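Local coordinates for protein HMG-CoA Lyase (Bacillus subtilis subsp. subtilis, PDB 1YDO) that belongs to the HMG-CoA lyase-like family, whose members fold as a TIM barrel of parallel strands ringed by helices, at residues T32-L42 / V268-W279; A250-M258 / L288-F296. All coordinates share one frame; numbering follows the deposited sequence.

Contact 1. Residues T32-L42 / V268-W279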
loop_
_atom_site.group_PDB
_atom_site.type_symbol
_atom_site.label_atom_id
_atom_site.label_comp_id
_atom_site.label_asym_id
_atom_site.label_seq_id
_atom_site.Cartn_x
_atom_site.Cartn_y
_atom_site.Cartn_z
ATOM N N THR A 32 8.041 -20.503 -19.522
ATOM C CA THR A 32 6.885 -19.919 -20.172
ATOM C C THR A 32 6.497 -18.578 -19.552
ATOM O O THR A 32 6.098 -17.652 -20.267
ATOM C CB THR A 32 5.690 -20.845 -20.075
ATOM O OG1 THR A 32 6.087 -22.186 -20.396
ATOM C CG2 THR A 32 4.627 -20.388 -21.033
ATOM N N TRP A 33 6.618 -18.474 -18.227
ATOM C CA TRP A 33 6.266 -17.244 -17.507
ATOM C C TRP A 33 7.295 -16.143 -17.665
ATOM O O TRP A 33 6.943 -14.963 -17.771
ATOM C CB TRP A 33 6.081 -17.526 -16.018
ATOM C CG TRP A 33 5.657 -16.342 -15.239
ATOM C CD1 TRP A 33 4.598 -15.533 -15.491
ATOM C CD2 TRP A 33 6.247 -15.869 -14.029
ATOM N NE1 TRP A 33 4.484 -14.579 -14.505
ATOM C CE2 TRP A 33 5.490 -14.763 -13.601
ATOM C CE3 TRP A 33 7.347 -16.272 -13.267
ATOM C CZ2 TRP A 33 5.792 -14.061 -12.438
ATOM C CZ3 TRP A 33 7.647 -15.571 -12.102
ATOM C CH2 TRP A 33 6.875 -14.477 -11.705
ATOM N N ILE A 34 8.567 -16.536 -17.656
ATOM C CA ILE A 34 9.666 -15.591 -17.803
ATOM C C ILE A 34 9.667 -15.049 -19.222
ATOM O O ILE A 34 10.122 -13.929 -19.465
ATOM C CB ILE A 34 11.020 -16.264 -17.502
ATOM C CG1 ILE A 34 11.052 -16.723 -16.037
ATOM C CG2 ILE A 34 12.167 -15.292 -17.761
ATOM C CD1 ILE A 34 12.375 -17.321 -15.592
ATOM N N ASN A 35 9.145 -15.844 -20.154
ATOM C CA ASN A 35 9.063 -15.419 -21.540
ATOM C C ASN A 35 8.098 -14.255 -21.630
ATOM O O ASN A 35 8.400 -13.231 -22.235
ATOM C CB ASN A 35 8.597 -16.573 -22.418
ATOM C CG ASN A 35 9.714 -17.544 -22.724
ATOM O OD1 ASN A 35 9.467 -18.624 -23.258
ATOM N ND2 ASN A 35 10.956 -17.161 -22.398
ATOM N N GLN A 36 6.939 -14.420 -21.010
ATOM C CA GLN A 36 5.945 -13.365 -20.994
ATOM C C GLN A 36 6.618 -12.103 -20.451
ATOM O O GLN A 36 6.604 -11.041 -21.075
ATOM C CB GLN A 36 4.786 -13.768 -20.087
ATOM C CG GLN A 36 4.185 -15.118 -20.431
ATOM C CD GLN A 36 3.058 -15.509 -19.490
ATOM O OE1 GLN A 36 2.248 -14.666 -19.087
ATOM N NE2 GLN A 36 2.984 -16.793 -19.151
ATOM N N LEU A 37 7.224 -12.233 -19.281
ATOM C CA LEU A 37 7.900 -11.112 -18.665
ATOM C C LEU A 37 8.869 -10.415 -19.615
ATOM O O LEU A 37 8.809 -9.201 -19.769
ATOM C CB LEU A 37 8.630 -11.584 -17.417
ATOM C CG LEU A 37 7.887 -11.442 -16.094
ATOM C CD1 LEU A 37 6.400 -11.696 -16.241
ATOM C CD2 LEU A 37 8.511 -12.401 -15.127
ATOM N N SER A 38 9.752 -11.185 -20.255
ATOM C CA SER A 38 10.733 -10.638 -21.199
ATOM C C SER A 38 10.089 -9.676 -22.184
ATOM O O SER A 38 10.622 -8.603 -22.448
ATOM C CB SER A 38 11.405 -11.760 -21.989
ATOM O OG SER A 38 12.096 -12.660 -21.137
ATOM N N ARG A 39 8.950 -10.057 -22.742
ATOM C CA ARG A 39 8.291 -9.174 -23.687
ATOM C C ARG A 39 7.152 -8.427 -23.017
ATOM O O ARG A 39 6.029 -8.385 -23.514
ATOM C CB ARG A 39 7.785 -9.965 -24.902
ATOM C CG ARG A 39 6.773 -11.049 -24.614
ATOM C CD ARG A 39 6.446 -11.805 -25.908
ATOM N NE ARG A 39 7.585 -12.592 -26.394
ATOM C CZ ARG A 39 7.907 -13.812 -25.963
ATOM N NH1 ARG A 39 8.966 -14.431 -26.468
ATOM N NH2 ARG A 39 7.161 -14.424 -25.045
ATOM N N THR A 40 7.462 -7.824 -21.881
ATOM C CA THR A 40 6.476 -7.080 -21.130
ATOM C C THR A 40 6.846 -5.595 -21.126
ATOM O O THR A 40 5.994 -4.712 -20.991
ATOM C CB THR A 40 6.410 -7.611 -19.697
ATOM O OG1 THR A 40 5.123 -7.328 -19.147
ATOM C CG2 THR A 40 7.479 -6.963 -18.835
ATOM N N GLY A 41 8.130 -5.325 -21.304
ATOM C CA GLY A 41 8.587 -3.954 -21.320
ATOM C C GLY A 41 9.686 -3.815 -20.297
ATOM O O GLY A 41 10.520 -2.917 -20.371
ATOM N N LEU A 42 9.680 -4.711 -19.321
ATOM C CA LEU A 42 10.712 -4.695 -18.295
ATOM C C LEU A 42 12.062 -4.819 -19.006
ATOM O O LEU A 42 12.155 -5.449 -20.053
ATOM C CB LEU A 42 10.509 -5.874 -17.338
ATOM C CG LEU A 42 9.392 -5.760 -16.305
ATOM C CD1 LEU A 42 9.076 -7.120 -15.739
ATOM C CD2 LEU A 42 9.819 -4.802 -15.199
ATOM N N VAL A 268 7.129 0.114 -19.095
ATOM C CA VAL A 268 6.522 -1.188 -18.890
ATOM C C VAL A 268 5.054 -1.152 -19.293
ATOM O O VAL A 268 4.292 -0.324 -18.807
ATOM C CB VAL A 268 6.623 -1.621 -17.432
ATOM C CG1 VAL A 268 6.006 -2.992 -17.252
ATOM C CG2 VAL A 268 8.077 -1.646 -17.025
ATOM N N LYS A 269 4.660 -2.042 -20.194
ATOM C CA LYS A 269 3.275 -2.098 -20.619
ATOM C C LYS A 269 2.472 -2.876 -19.578
ATOM O O LYS A 269 2.311 -4.098 -19.670
ATOM C CB LYS A 269 3.194 -2.765 -21.980
ATOM C CG LYS A 269 4.079 -2.075 -23.013
ATOM C CD LYS A 269 4.648 -3.061 -24.033
ATOM C CE LYS A 269 5.737 -2.407 -24.886
ATOM N NZ LYS A 269 6.473 -3.380 -25.757
ATOM N N LEU A 270 1.977 -2.141 -18.585
ATOM C CA LEU A 270 1.207 -2.693 -17.476
ATOM C C LEU A 270 0.239 -3.803 -17.882
ATOM O O LEU A 270 0.211 -4.875 -17.272
ATOM C CB LEU A 270 0.447 -1.566 -16.772
ATOM C CG LEU A 270 -0.240 -1.918 -15.453
ATOM C CD1 LEU A 270 0.755 -2.560 -14.498
ATOM C CD2 LEU A 270 -0.832 -0.655 -14.852
ATOM N N GLU A 271 -0.558 -3.535 -18.907
ATOM C CA GLU A 271 -1.521 -4.504 -19.408
ATOM C C GLU A 271 -0.864 -5.881 -19.508
ATOM O O GLU A 271 -1.333 -6.862 -18.919
ATOM C CB GLU A 271 -2.034 -4.049 -20.781
ATOM C CG GLU A 271 -3.195 -4.869 -21.342
ATOM C CD GLU A 271 -2.741 -5.987 -22.282
ATOM O OE1 GLU A 271 -3.598 -6.810 -22.703
ATOM O OE2 GLU A 271 -1.529 -6.035 -22.605
ATOM N N LYS A 272 0.237 -5.950 -20.243
ATOM C CA LYS A 272 0.945 -7.209 -20.403
ATOM C C LYS A 272 1.365 -7.784 -19.058
ATOM O O LYS A 272 1.139 -8.966 -18.791
ATOM C CB LYS A 272 2.179 -7.011 -21.288
ATOM C CG LYS A 272 1.858 -6.562 -22.715
ATOM C CD LYS A 272 3.104 -6.580 -23.606
ATOM C CE LYS A 272 2.787 -6.161 -25.043
ATOM N NZ LYS A 272 3.958 -6.323 -25.961
ATOM N N LEU A 273 1.969 -6.949 -18.214
ATOM C CA LEU A 273 2.437 -7.386 -16.893
ATOM C C LEU A 273 1.298 -8.038 -16.115
ATOM O O LEU A 273 1.439 -9.145 -15.599
ATOM C CB LEU A 273 2.974 -6.194 -16.100
ATOM C CG LEU A 273 3.648 -6.521 -14.773
ATOM C CD1 LEU A 273 4.889 -7.340 -15.037
ATOM C CD2 LEU A 273 4.009 -5.244 -14.047
ATOM N N LEU A 274 0.175 -7.332 -16.042
ATOM C CA LEU A 274 -0.991 -7.816 -15.339
ATOM C C LEU A 274 -1.372 -9.193 -15.847
ATOM O O LEU A 274 -1.655 -10.109 -15.068
ATOM C CB LEU A 274 -2.147 -6.846 -15.534
ATOM C CG LEU A 274 -2.065 -5.595 -14.672
ATOM C CD1 LEU A 274 -2.801 -4.458 -15.341
ATOM C CD2 LEU A 274 -2.653 -5.882 -13.302
ATOM N N SER A 275 -1.376 -9.343 -17.164
ATOM C CA SER A 275 -1.715 -10.617 -17.768
ATOM C C SER A 275 -0.739 -11.670 -17.244
ATOM O O SER A 275 -1.133 -12.768 -16.861
ATOM C CB SER A 275 -1.631 -10.505 -19.297
ATOM O OG SER A 275 -2.075 -11.698 -19.923
ATOM N N ALA A 276 0.535 -11.314 -17.208
ATOM C CA ALA A 276 1.549 -12.238 -16.737
ATOM C C ALA A 276 1.351 -12.597 -15.275
ATOM O O ALA A 276 1.574 -13.743 -14.886
ATOM C CB ALA A 276 2.922 -11.652 -16.936
ATOM N N ALA A 277 0.939 -11.621 -14.470
ATOM C CA ALA A 277 0.725 -11.855 -13.045
ATOM C C ALA A 277 -0.380 -12.871 -12.854
ATOM O O ALA A 277 -0.253 -13.801 -12.055
ATOM C CB ALA A 277 0.363 -10.553 -12.333
ATOM N N LYS A 278 -1.462 -12.702 -13.598
ATOM C CA LYS A 278 -2.587 -13.620 -13.485
ATOM C C LYS A 278 -2.163 -15.039 -13.822
ATOM O O LYS A 278 -2.587 -15.989 -13.174
ATOM C CB LYS A 278 -3.713 -13.185 -14.418
ATOM C CG LYS A 278 -4.966 -14.020 -14.294
ATOM C CD LYS A 278 -6.033 -13.544 -15.268
ATOM C CE LYS A 278 -7.260 -14.450 -15.221
ATOM N NZ LYS A 278 -8.314 -14.041 -16.200
ATOM N N TRP A 279 -1.311 -15.176 -14.829
ATOM C CA TRP A 279 -0.854 -16.481 -15.249
ATOM C C TRP A 279 -0.329 -17.306 -14.088
ATOM O O TRP A 279 -0.915 -18.328 -13.751
ATOM C CB TRP A 279 0.230 -16.340 -16.302
ATOM C CG TRP A 279 0.390 -17.561 -17.125
ATOM C CD1 TRP A 279 -0.393 -17.951 -18.164
ATOM C CD2 TRP A 279 1.372 -18.586 -16.954
ATOM N NE1 TRP A 279 0.035 -19.155 -18.655
ATOM C CE2 TRP A 279 1.119 -19.571 -17.929
ATOM C CE3 TRP A 279 2.442 -18.769 -16.067
ATOM C CZ2 TRP A 279 1.899 -20.732 -18.047
ATOM C CZ3 TRP A 279 3.216 -19.924 -16.182
ATOM C CH2 TRP A 279 2.939 -20.889 -17.165
#

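Contact 2. Residues A250-M258 / L288-F296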
loop_
_atom_site.group_PDB
_atom_site.type_symbol
_atom_site.label_atom_id
_atom_site.label_comp_id
_atom_site.label_asym_id
_atom_site.label_seq_id
_atom_site.Cartn_x
_atom_site.Cartn_y
_atom_site.Cartn_z
ATOM N N ALA A 250 6.844 -5.689 -2.916
ATOM C CA ALA A 250 5.780 -4.934 -3.550
ATOM C C ALA A 250 5.463 -5.509 -4.917
ATOM O O ALA A 250 6.355 -5.895 -5.656
ATOM C CB ALA A 250 6.194 -3.475 -3.678
ATOM N N ALA A 251 4.179 -5.547 -5.243
ATOM C CA ALA A 251 3.724 -6.064 -6.520
ATOM C C ALA A 251 4.201 -5.167 -7.651
ATOM O O ALA A 251 3.833 -3.999 -7.717
ATOM C CB ALA A 251 2.221 -6.140 -6.524
ATOM N N THR A 252 5.010 -5.715 -8.546
ATOM C CA THR A 252 5.527 -4.952 -9.673
ATOM C C THR A 252 4.465 -4.121 -10.371
ATOM O O THR A 252 4.690 -2.956 -10.642
ATOM C CB THR A 252 6.160 -5.866 -10.724
ATOM O OG1 THR A 252 7.227 -6.611 -10.126
ATOM C CG2 THR A 252 6.703 -5.045 -11.879
ATOM N N GLU A 253 3.321 -4.715 -10.684
ATOM C CA GLU A 253 2.284 -3.972 -11.369
ATOM C C GLU A 253 1.786 -2.807 -10.532
ATOM O O GLU A 253 1.495 -1.741 -11.067
ATOM C CB GLU A 253 1.124 -4.883 -11.760
ATOM C CG GLU A 253 0.553 -5.707 -10.622
ATOM C CD GLU A 253 1.369 -6.942 -10.320
ATOM O OE1 GLU A 253 0.783 -7.956 -9.875
ATOM O OE2 GLU A 253 2.595 -6.910 -10.533
ATOM N N ASP A 254 1.693 -2.985 -9.222
ATOM C CA ASP A 254 1.239 -1.892 -8.365
ATOM C C ASP A 254 2.236 -0.746 -8.438
ATOM O O ASP A 254 1.868 0.424 -8.408
ATOM C CB ASP A 254 1.122 -2.377 -6.920
ATOM C CG ASP A 254 0.002 -3.367 -6.731
ATOM O OD1 ASP A 254 0.017 -4.102 -5.718
ATOM O OD2 ASP A 254 -0.903 -3.404 -7.597
ATOM N N ILE A 255 3.506 -1.109 -8.525
ATOM C CA ILE A 255 4.563 -0.132 -8.604
ATOM C C ILE A 255 4.504 0.566 -9.946
ATOM O O ILE A 255 4.593 1.784 -10.018
ATOM C CB ILE A 255 5.928 -0.787 -8.447
ATOM C CG1 ILE A 255 6.032 -1.389 -7.059
ATOM C CG2 ILE A 255 7.014 0.222 -8.698
ATOM C CD1 ILE A 255 7.341 -2.028 -6.799
ATOM N N VAL A 256 4.354 -0.213 -11.006
ATOM C CA VAL A 256 4.296 0.335 -12.351
ATOM C C VAL A 256 3.075 1.220 -12.497
ATOM O O VAL A 256 3.147 2.283 -13.108
ATOM C CB VAL A 256 4.213 -0.775 -13.414
ATOM C CG1 VAL A 256 4.017 -0.167 -14.779
ATOM C CG2 VAL A 256 5.478 -1.608 -13.389
ATOM N N TYR A 257 1.952 0.796 -11.934
ATOM C CA TYR A 257 0.740 1.579 -12.052
ATOM C C TYR A 257 0.868 2.941 -11.409
ATOM O O TYR A 257 0.720 3.969 -12.065
ATOM C CB TYR A 257 -0.445 0.843 -11.430
ATOM C CG TYR A 257 -1.690 1.706 -11.268
ATOM C CD1 TYR A 257 -1.908 2.448 -10.106
ATOM C CD2 TYR A 257 -2.626 1.801 -12.289
ATOM C CE1 TYR A 257 -3.036 3.275 -9.970
ATOM C CE2 TYR A 257 -3.757 2.617 -12.166
ATOM C CZ TYR A 257 -3.955 3.353 -11.005
ATOM O OH TYR A 257 -5.061 4.166 -10.881
HETATM N N MSE A 258 1.136 2.948 -10.116
HETATM C CA MSE A 258 1.238 4.206 -9.422
HETATM C C MSE A 258 2.203 5.168 -10.092
HETATM O O MSE A 258 1.936 6.366 -10.190
HETATM C CB MSE A 258 1.660 3.987 -7.985
HETATM C CG MSE A 258 1.696 5.275 -7.221
HETATM SE SE MSE A 258 2.540 5.006 -5.548
HETATM C CE MSE A 258 4.312 4.558 -6.184
ATOM N N LEU A 288 -2.690 -13.954 -5.386
ATOM C CA LEU A 288 -1.546 -13.117 -5.066
ATOM C C LEU A 288 -2.027 -11.817 -4.462
ATOM O O LEU A 288 -3.098 -11.317 -4.804
ATOM C CB LEU A 288 -0.739 -12.829 -6.315
ATOM C CG LEU A 288 0.336 -13.858 -6.698
ATOM C CD1 LEU A 288 0.064 -15.223 -6.083
ATOM C CD2 LEU A 288 0.391 -13.943 -8.215
ATOM N N PRO A 289 -1.223 -11.236 -3.566
ATOM C CA PRO A 289 -1.545 -9.979 -2.883
ATOM C C PRO A 289 -1.735 -8.728 -3.752
ATOM O O PRO A 289 -2.319 -7.736 -3.303
ATOM C CB PRO A 289 -0.384 -9.825 -1.902
ATOM C CG PRO A 289 0.746 -10.514 -2.600
ATOM C CD PRO A 289 0.082 -11.751 -3.117
ATOM N N SER A 290 -1.257 -8.788 -4.992
ATOM C CA SER A 290 -1.339 -7.657 -5.907
ATOM C C SER A 290 -2.725 -7.032 -5.977
ATOM O O SER A 290 -3.701 -7.722 -6.214
ATOM C CB SER A 290 -0.914 -8.082 -7.305
ATOM O OG SER A 290 -1.118 -7.009 -8.202
ATOM N N ARG A 291 -2.794 -5.719 -5.779
ATOM C CA ARG A 291 -4.055 -5.011 -5.824
ATOM C C ARG A 291 -4.531 -4.842 -7.255
ATOM O O ARG A 291 -5.690 -5.106 -7.550
ATOM C CB ARG A 291 -3.938 -3.630 -5.193
ATOM C CG ARG A 291 -3.498 -3.612 -3.749
ATOM C CD ARG A 291 -4.462 -4.333 -2.837
ATOM N NE ARG A 291 -4.121 -4.078 -1.446
ATOM C CZ ARG A 291 -4.670 -4.708 -0.415
ATOM N NH1 ARG A 291 -5.593 -5.643 -0.623
ATOM N NH2 ARG A 291 -4.297 -4.399 0.823
ATOM N N ASN A 292 -3.657 -4.392 -8.152
ATOM C CA ASN A 292 -4.087 -4.212 -9.538
ATOM C C ASN A 292 -4.423 -5.522 -10.223
ATOM O O ASN A 292 -5.220 -5.553 -11.158
ATOM C CB ASN A 292 -3.046 -3.460 -10.359
ATOM C CG ASN A 292 -3.103 -1.954 -10.126
ATOM O OD1 ASN A 292 -2.540 -1.449 -9.157
ATOM N ND2 ASN A 292 -3.810 -1.236 -11.003
ATOM N N LEU A 293 -3.820 -6.610 -9.768
ATOM C CA LEU A 293 -4.135 -7.878 -10.373
ATOM C C LEU A 293 -5.602 -8.162 -10.097
ATOM O O LEU A 293 -6.321 -8.637 -10.974
ATOM C CB LEU A 293 -3.273 -8.993 -9.793
ATOM C CG LEU A 293 -3.581 -10.394 -10.336
ATOM C CD1 LEU A 293 -3.335 -10.455 -11.840
ATOM C CD2 LEU A 293 -2.701 -11.416 -9.634
ATOM N N GLN A 294 -6.060 -7.879 -8.880
ATOM C CA GLN A 294 -7.468 -8.122 -8.549
ATOM C C GLN A 294 -8.366 -7.266 -9.447
ATOM O O GLN A 294 -9.354 -7.752 -10.004
ATOM C CB GLN A 294 -7.744 -7.795 -7.079
ATOM C CG GLN A 294 -6.819 -8.528 -6.120
ATOM C CD GLN A 294 -6.697 -10.013 -6.443
ATOM O OE1 GLN A 294 -7.696 -10.732 -6.466
ATOM N NE2 GLN A 294 -5.468 -10.475 -6.697
ATOM N N VAL A 295 -8.013 -5.992 -9.593
ATOM C CA VAL A 295 -8.770 -5.083 -10.437
ATOM C C VAL A 295 -8.769 -5.592 -11.877
ATOM O O VAL A 295 -9.772 -5.526 -12.582
ATOM C CB VAL A 295 -8.148 -3.671 -10.401
ATOM C CG1 VAL A 295 -8.915 -2.727 -11.314
ATOM C CG2 VAL A 295 -8.150 -3.144 -8.988
ATOM N N PHE A 296 -7.629 -6.108 -12.305
ATOM C CA PHE A 296 -7.504 -6.625 -13.655
ATOM C C PHE A 296 -8.494 -7.764 -13.876
ATOM O O PHE A 296 -9.182 -7.808 -14.895
ATOM C CB PHE A 296 -6.087 -7.130 -13.877
ATOM C CG PHE A 296 -5.828 -7.600 -15.269
ATOM C CD1 PHE A 296 -5.877 -6.720 -16.332
ATOM C CD2 PHE A 296 -5.508 -8.920 -15.513
ATOM C CE1 PHE A 296 -5.604 -7.149 -17.619
ATOM C CE2 PHE A 296 -5.234 -9.357 -16.800
ATOM C CZ PHE A 296 -5.283 -8.467 -17.852
#

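Contact 1. Residues T32-L42 / V268-W279
Helix 32-38 runs antiparallel to helix 270-279, the segment axes 9.5 Å apart at 169°, with Q36 lying opposite A276. About one turn before Q36, the indole of W33 swings out with CG anti to the backbone N (chi1 -177°), which brings NE1 within 3.1 Å of A276 O. This hydrogen bond is bent, and the donor approaches from above the carbonyl plane. The ring of W279 lies nearly parallel to that of W33 but is slid so far that they barely overlap; the W33 CB comes 3.7 Å from W279 CZ3 instead. Over one face of W279 stands the Q36 amide, its plane turned 87° from the ring; Q36 NE2 sits toward the rim, 3.3 Å from W279 CD2. Glutamine has the reach for this, and NE2 also makes a weak hydrogen bond to T32 O. The methyl of A276 lies in the interface, its CB 3.5 Å from L37 CD1. Beyond the helix end, T40 lays OG1 against the start of helix 270-279, 3.7 Å from K272 CB, while K269 N donates to T40 O at 3.1 Å. G41, with a positive phi that suits glycine, brings its CA to 4.2 Å from V268 CA. L42 and V268 then pack their methyls together and both also touch strand 8-11. R39 turns its guanidinium away from 268-279 to salt-bridge D70 and E72. In this TIM barrel, helix 27-38 lies between strands 8-11 and 44-49, and helix 270-284 comes after the last strand, so the contact brings the start and end of the chain's helical layer together. Its two hydrogen bonds, W33 to A276 and K269 to T40, are well separated with apolar groups between, so they would fix how the segments are set along each other.

Contact 2. Residues A250-M258 / L288-F296
One face of the Y257 ring is covered by the carboxamide of N292, whose plane is tilted 43° from the ring; the side chains cross at about a right angle. The carboxylate of D254 is used at its edge, each oxygen turning its syn lone pair to a different backbone N-H: R291 N lies 3.2 Å from OD1 and N292 N 3.0 Å from OD2, both bonds nearly straight. Two neighbouring amides thus grip one carboxylate and fix its rotation. The carboxylate of E253 is met differently, S290 OG donating to OE1 at 2.7 Å from above its plane. E253 carries CG between the backbone N and the carbonyl carbon (chi1 53°) and bends again at the next bond, folding the acid back toward S290. The short helix 291-296 crosses helix 252-258 at 86° and sits beside the helices that follow the last strand of the TIM barrel. S290 is its N-cap: the same OG that donates to E253 accepts from L293 N at 3.1 Å. Aspartate suits position 254 because the first turn of a helix presents N-H groups without partners of their own in that helix. A251, a small residue, sets its CB 3.8 Å from S290 CB. E253 OE2 is bound by G235 N, and A182 of the second subunit packs on Y257.

Along the chain, residues 32-42 form the end of helix 27-38, after strand 8-11 and helix 13-17, and the turn that follows. They find their partner only at 268-279, so contact 1 closes a loop of 225 residues holding most of the barrel. Contact 2 begins within that loop, at 250-258, and ends beyond it, at 288-296, across just 29 residues; the two therefore cross. Helix 270-284 lies between the partners of contact 2 in sequence and touches both: L273 CD2 packs 3.4 Å from E253 CA, and L274 CD2 lies 3.4 Å from N292 O. Contacts 1 and 2 together tie helix 27-38 to helices 252-261, 270-284 and 291-296.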